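Local coordinates for oligogalacturonate lyase (Vibrio parahaemolyticus RIMD 2210633, PDB 3C5M), which probably cleaves oligogalacturonides, the short fragments of pectin, by a lyase reaction on a manganese-binding seven-bladed beta-propeller, at residues Y39-C42 with F43-G47. Numbering follows the deposited sequence.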
ATOM      1  N   TYR A  39       1.257  -0.475  -2.583  1.00 35.48           N
ATOM      2  CA  TYR A  39       0.466  -1.101  -3.636  1.00 34.79           C
ATOM      3  C   TYR A  39      -0.243  -0.088  -4.537  1.00 22.49           C
ATOM      4  O   TYR A  39      -0.734  -0.437  -5.596  1.00 12.57           O
ATOM      5  CB  TYR A  39      -0.527  -2.114  -3.038  1.00 33.81           C
ATOM      6  CG  TYR A  39      -1.427  -1.567  -1.966  1.00 40.32           C
ATOM      7  CD1 TYR A  39      -1.044  -1.578  -0.619  1.00 35.85           C
ATOM      8  CD2 TYR A  39      -2.683  -1.074  -2.295  1.00 35.57           C
ATOM      9  CE1 TYR A  39      -1.913  -1.111   0.382  1.00 37.50           C
ATOM     10  CE2 TYR A  39      -3.551  -0.609  -1.320  1.00 49.22           C
ATOM     11  CZ  TYR A  39      -3.170  -0.628   0.017  1.00 46.95           C
ATOM     12  OH  TYR A  39      -4.052  -0.158   0.968  1.00 47.29           O
ATOM     13  N   GLN A  40      -0.258   1.170  -4.116  1.00 23.42           N
ATOM     14  CA  GLN A  40      -0.887   2.239  -4.876  1.00 22.35           C
ATOM     15  C   GLN A  40       0.104   2.843  -5.857  1.00 29.95           C
ATOM     16  O   GLN A  40       1.286   3.000  -5.539  1.00 39.63           O
ATOM     17  CB  GLN A  40      -1.385   3.318  -3.928  1.00 29.33           C
ATOM     18  CG  GLN A  40      -2.431   2.798  -2.966  1.00 38.82           C
ATOM     19  CD  GLN A  40      -3.741   2.534  -3.667  1.00 35.89           C
ATOM     20  OE1 GLN A  40      -4.710   3.254  -3.466  1.00 47.34           O
ATOM     21  NE2 GLN A  40      -3.774   1.509  -4.507  1.00 43.25           N
ATOM     22  N   LYS A  41      -0.372   3.173  -7.052  1.00 26.35           N
ATOM     23  CA  LYS A  41       0.490   3.750  -8.075  1.00 27.42           C
ATOM     24  C   LYS A  41       0.930   5.165  -7.719  1.00 28.56           C
ATOM     25  O   LYS A  41       0.098   6.027  -7.442  1.00 38.58           O
ATOM     26  CB  LYS A  41      -0.238   3.777  -9.420  1.00 25.37           C
ATOM     27  CG  LYS A  41       0.559   4.413 -10.530  1.00 26.19           C
ATOM     28  CD  LYS A  41      -0.218   4.474 -11.836  1.00 31.99           C
ATOM     29  CE  LYS A  41       0.660   5.088 -12.940  1.00 35.96           C
ATOM     30  NZ  LYS A  41       0.069   5.048 -14.304  1.00 28.81           N
ATOM     31  N   CYS A  42       2.232   5.416  -7.750  1.00 27.60           N
ATOM     32  CA  CYS A  42       2.749   6.752  -7.443  1.00 35.59           C
ATOM     33  C   CYS A  42       3.767   7.219  -8.480  1.00 33.51           C
ATOM     34  O   CYS A  42       4.233   8.358  -8.438  1.00 38.35           O
ATOM     35  CB  CYS A  42       3.378   6.780  -6.048  1.00 26.88           C
ATOM     36  SG  CYS A  42       4.741   5.623  -5.790  1.00 33.55           S
ATOM     37  N   PHE A  43       4.085   6.334  -9.417  1.00 27.66           N
ATOM     38  CA  PHE A  43       5.055   6.607 -10.475  1.00 36.27           C
ATOM     39  C   PHE A  43       4.373   6.579 -11.818  1.00 34.68           C
ATOM     40  O   PHE A  43       3.504   5.741 -12.038  1.00 44.49           O
ATOM     41  CB  PHE A  43       6.134   5.518 -10.492  1.00 33.69           C
ATOM     42  CG  PHE A  43       7.313   5.817  -9.638  1.00 30.55           C
ATOM     43  CD1 PHE A  43       8.234   6.767 -10.039  1.00 33.33           C
ATOM     44  CD2 PHE A  43       7.503   5.159  -8.434  1.00 27.22           C
ATOM     45  CE1 PHE A  43       9.335   7.068  -9.259  1.00 36.11           C
ATOM     46  CE2 PHE A  43       8.604   5.450  -7.639  1.00 36.05           C
ATOM     47  CZ  PHE A  43       9.522   6.411  -8.056  1.00 43.09           C
ATOM     48  N   THR A  44       4.757   7.476 -12.719  1.00 32.76           N
ATOM     49  CA  THR A  44       4.179   7.456 -14.065  1.00 35.93           C
ATOM     50  C   THR A  44       4.994   6.436 -14.850  1.00 35.05           C
ATOM     51  O   THR A  44       6.145   6.191 -14.515  1.00 41.58           O
ATOM     52  CB  THR A  44       4.293   8.801 -14.757  1.00 33.09           C
ATOM     53  OG1 THR A  44       5.621   9.299 -14.587  1.00 31.91           O
ATOM     54  CG2 THR A  44       3.308   9.772 -14.184  1.00 27.14           C
ATOM     55  N   GLN A  45       4.415   5.838 -15.883  1.00 42.00           N
ATOM     56  CA  GLN A  45       5.116   4.814 -16.662  1.00 37.09           C
ATOM     57  C   GLN A  45       6.515   5.177 -17.100  1.00 34.05           C
ATOM     58  O   GLN A  45       7.402   4.339 -17.061  1.00 26.67           O
ATOM     59  CB  GLN A  45       4.290   4.431 -17.889  1.00 49.89           C
ATOM     60  CG  GLN A  45       2.950   3.817 -17.546  1.00 68.01           C
ATOM     61  CD  GLN A  45       3.088   2.665 -16.552  1.00 72.61           C
ATOM     62  OE1 GLN A  45       3.680   1.629 -16.861  1.00 65.55           O
ATOM     63  NE2 GLN A  45       2.546   2.852 -15.348  1.00 75.55           N
ATOM     64  N   ASP A  46       6.708   6.420 -17.530  1.00 45.01           N
ATOM     65  CA  ASP A  46       8.020   6.872 -17.978  1.00 40.24           C
ATOM     66  C   ASP A  46       9.009   6.996 -16.821  1.00 38.64           C
ATOM     67  O   ASP A  46      10.204   7.113 -17.042  1.00 43.15           O
ATOM     68  CB  ASP A  46       7.901   8.216 -18.718  1.00 49.13           C
ATOM     69  CG  ASP A  46       7.116   9.255 -17.934  1.00 59.20           C
ATOM     70  OD1 ASP A  46       7.364   9.407 -16.715  1.00 69.84           O
ATOM     71  OD2 ASP A  46       6.259   9.934 -18.539  1.00 55.99           O
ATOM     72  N   GLY A  47       8.504   6.964 -15.592  1.00 43.05           N
ATOM     73  CA  GLY A  47       9.357   7.080 -14.422  1.00 37.84           C
ATOM     74  C   GLY A  47       9.922   8.476 -14.219  1.00 44.92           C
ATOM     75  O   GLY A  47      10.998   8.631 -13.643  1.00 50.61           O
TER
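C42 and F43 are consecutive residues, CA to CA 3.8 Å, in one loop that is extended at Q40 and K41, kinks at C42, is extended again at F43 and T44, and then folds into a type I beta turn from T44 to G47. The turn is closed by the backbone bond from G47 N to T44 O, 2.7 Å, and G47 leaves it with a positive phi. A second bond spans the same turn: T44 OG1 donates to D46 OD1 at 2.8 Å, meeting the carboxylate from above its plane, 40° out of it. K41 passes the F43 carbonyl on its way to E92, whereas C42 SG meets the F43 ring. The K41 chain is fully extended with CG anti to the backbone N (chi1 178°), and its CE lies beside F43 O. The ammonium ends near the Q45 amide, K41 NZ to Q45 NE2 3.5 Å; both are donors, so this is mere proximity, with the two side chains crossing at about a right angle. The charge of K41 is met instead by a salt bridge to E92, whose OE2 also accepts from Q45 N, joining the ammonium to the second residue of the turn. C42 SG approaches the F43 ring obliquely, 4.8 Å from its centroid and 51° off the ring normal, with CD2 the nearest ring atom at 3.9 Å: a sulfur-aromatic contact between neighbours in sequence. The C42 side chain is about 9 Å from that of the manganese ligand H355 and about 14 Å from the manganese ion, so this is packing near the site, not part of it. The loop links strands 33-34 and 49-54 of one antiparallel propeller sheet. K41 is hydrogen-bonded through its backbone to I88 of strand 87-88, C42 likewise to L51, and C42 and F43 pack on L366 of strand 364-369.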